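Local coordinates for dual specificity protein phosphatase 14 (Homo sapiens, PDB 2WGP) that removes phosphate from tyrosine, serine and threonine residues of proteins, inactivating the MAP kinases ERK, JNK and p38, at residues L77-H82 against V114-T119. Numbering follows the deposited sequence.
Sequences LADMPH and VSRSAT. With PO4 (phosphate ion), chain C.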
loop_
_atom_site.group_PDB
_atom_site.type_symbol
_atom_site.label_atom_id
_atom_site.label_comp_id
_atom_site.label_asym_id
_atom_site.label_seq_id
_atom_site.Cartn_x
_atom_site.Cartn_y
_atom_site.Cartn_z
ATOM N N LEU A 77 0.523 -15.065 -18.634
ATOM C CA LEU A 77 0.339 -14.586 -17.272
ATOM C C LEU A 77 1.380 -15.185 -16.329
ATOM O O LEU A 77 1.810 -16.309 -16.527
ATOM C CB LEU A 77 -1.011 -15.106 -16.735
ATOM C CG LEU A 77 -2.307 -14.674 -17.409
ATOM C CD1 LEU A 77 -3.410 -15.743 -17.135
ATOM C CD2 LEU A 77 -2.706 -13.287 -16.935
ATOM N N ALA A 78 1.715 -14.438 -15.286
ATOM C CA ALA A 78 2.485 -14.917 -14.134
ATOM C C ALA A 78 1.505 -15.394 -13.069
ATOM O O ALA A 78 0.352 -14.971 -13.058
ATOM C CB ALA A 78 3.352 -13.819 -13.584
ATOM N N ASP A 79 1.957 -16.300 -12.191
ATOM C CA ASP A 79 1.136 -16.768 -11.083
ATOM C C ASP A 79 1.268 -15.792 -9.901
ATOM O O ASP A 79 1.954 -16.074 -8.897
ATOM C CB ASP A 79 1.495 -18.209 -10.681
ATOM C CG ASP A 79 0.615 -18.751 -9.544
ATOM O OD1 ASP A 79 -0.478 -18.209 -9.347
ATOM O OD2 ASP A 79 1.055 -19.696 -8.811
ATOM N N MET A 80 0.593 -14.650 -10.034
ATOM C CA MET A 80 0.692 -13.567 -9.070
ATOM C C MET A 80 -0.717 -13.039 -8.804
ATOM O O MET A 80 -1.547 -13.027 -9.703
ATOM C CB MET A 80 1.594 -12.437 -9.611
ATOM C CG MET A 80 3.063 -12.818 -9.754
ATOM S SD MET A 80 3.761 -13.128 -8.126
ATOM C CE MET A 80 3.760 -11.447 -7.473
ATOM N N PRO A 81 -0.995 -12.615 -7.559
ATOM C CA PRO A 81 -2.377 -12.202 -7.231
ATOM C C PRO A 81 -2.900 -11.020 -8.061
ATOM O O PRO A 81 -4.095 -10.932 -8.317
ATOM C CB PRO A 81 -2.287 -11.815 -5.759
ATOM C CG PRO A 81 -1.068 -12.487 -5.263
ATOM C CD PRO A 81 -0.110 -12.515 -6.389
ATOM N N HIS A 82 -2.021 -10.142 -8.514
ATOM C CA HIS A 82 -2.463 -9.016 -9.391
ATOM C C HIS A 82 -2.397 -9.296 -10.900
ATOM O O HIS A 82 -2.715 -8.425 -11.702
ATOM C CB HIS A 82 -1.745 -7.718 -9.023
ATOM C CG HIS A 82 -2.056 -7.259 -7.637
ATOM N ND1 HIS A 82 -1.082 -7.001 -6.700
ATOM C CD2 HIS A 82 -3.242 -7.087 -7.005
ATOM C CE1 HIS A 82 -1.654 -6.663 -5.557
ATOM N NE2 HIS A 82 -2.963 -6.712 -5.716
ATOM N N VAL A 114 -1.170 -25.987 -10.424
ATOM C CA VAL A 114 -1.747 -25.655 -9.129
ATOM C C VAL A 114 -2.715 -24.437 -9.148
ATOM O O VAL A 114 -3.791 -24.464 -8.529
ATOM C CB VAL A 114 -0.581 -25.425 -8.098
ATOM C CG1 VAL A 114 -1.067 -24.785 -6.814
ATOM C CG2 VAL A 114 0.119 -26.735 -7.780
ATOM N N SER A 115 -2.317 -23.360 -9.829
ATOM C CA SER A 115 -2.974 -22.061 -9.695
ATOM C C SER A 115 -3.529 -21.511 -11.025
ATOM O O SER A 115 -4.749 -21.452 -11.201
ATOM C CB SER A 115 -2.024 -21.065 -9.023
ATOM O OG SER A 115 -2.599 -19.767 -8.914
ATOM N N ARG A 116 -2.660 -21.165 -11.968
ATOM C CA ARG A 116 -3.124 -20.540 -13.217
ATOM C C ARG A 116 -4.096 -21.437 -14.008
ATOM O O ARG A 116 -5.198 -21.002 -14.358
ATOM C CB ARG A 116 -1.950 -20.106 -14.117
ATOM C CG ARG A 116 -1.230 -18.838 -13.658
ATOM C CD ARG A 116 0.066 -18.620 -14.420
ATOM N NE ARG A 116 1.080 -19.596 -14.024
ATOM C CZ ARG A 116 2.361 -19.547 -14.388
ATOM N NH1 ARG A 116 2.819 -18.606 -15.201
ATOM N NH2 ARG A 116 3.173 -20.500 -13.995
ATOM N N SER A 117 -3.690 -22.668 -14.315
ATOM C CA SER A 117 -4.544 -23.585 -15.087
ATOM C C SER A 117 -5.835 -23.952 -14.354
ATOM O O SER A 117 -6.922 -23.959 -14.963
ATOM C CB SER A 117 -3.779 -24.819 -15.562
ATOM O OG SER A 117 -3.319 -25.624 -14.498
ATOM N N ALA A 118 -5.725 -24.247 -13.065
ATOM C CA ALA A 118 -6.900 -24.589 -12.244
ATOM C C ALA A 118 -7.901 -23.462 -12.270
ATOM O O ALA A 118 -9.111 -23.705 -12.331
ATOM C CB ALA A 118 -6.474 -24.863 -10.776
ATOM N N THR A 119 -7.411 -22.219 -12.215
ATOM C CA THR A 119 -8.306 -21.045 -12.161
ATOM C C THR A 119 -9.133 -20.950 -13.454
ATOM O O THR A 119 -10.343 -20.730 -13.423
ATOM C CB THR A 119 -7.532 -19.738 -11.923
ATOM O OG1 THR A 119 -6.837 -19.821 -10.651
ATOM C CG2 THR A 119 -8.502 -18.527 -11.958
HETATM P P PO4 C . 1.164 -22.233 -11.332
HETATM O O1 PO4 C . 0.276 -21.127 -11.827
HETATM O O2 PO4 C . 2.305 -22.635 -12.224
HETATM O O3 PO4 C . 0.329 -23.498 -11.146
HETATM O O4 PO4 C . 1.730 -21.884 -9.955
#
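Carboxylate oxygen OD1 of Asp-79 accepts the hydroxyl OG of Ser-115 at 2.7 Å, from 40° out of the carboxylate plane, and a second bond from ND2 of Asn-150. This joins the loop after strand 71-74 to the phosphate-binding P-loop of the protein-tyrosine phosphatase fold, whose nucleophile is Cys-110. Ser-115 occupies the N-cap position of helix 116-129, Arg-116 is the first helical residue, and the position of Asp-79 is consistent with that of the general acid in related phosphatases. With CG anti to the backbone N (chi1 -178°), Asp-79 turns its carboxylate to the bound phosphate; OD2 lies 2.6 Å from phosphate O4. Arg-116 bends at chi3 (-71°), laying its guanidinium beside the anion, and NE donates to phosphate O1 at 2.8 Å. Its NH2 donates to phosphate O2 at 2.9 Å. CB of Asp-79 covers one guanidinium face, 3.6 Å from NE of Arg-116. NH1 also forms a salt bridge with Glu-61. A methionine in place of Arg-116 would probably leave phosphate O2 and Glu-61 without their cationic partner and the loop carbonyl without its donor. That carbonyl, O of Leu-77, takes NH1 of Arg-116 at 2.8 Å, exactly in the guanidinium plane.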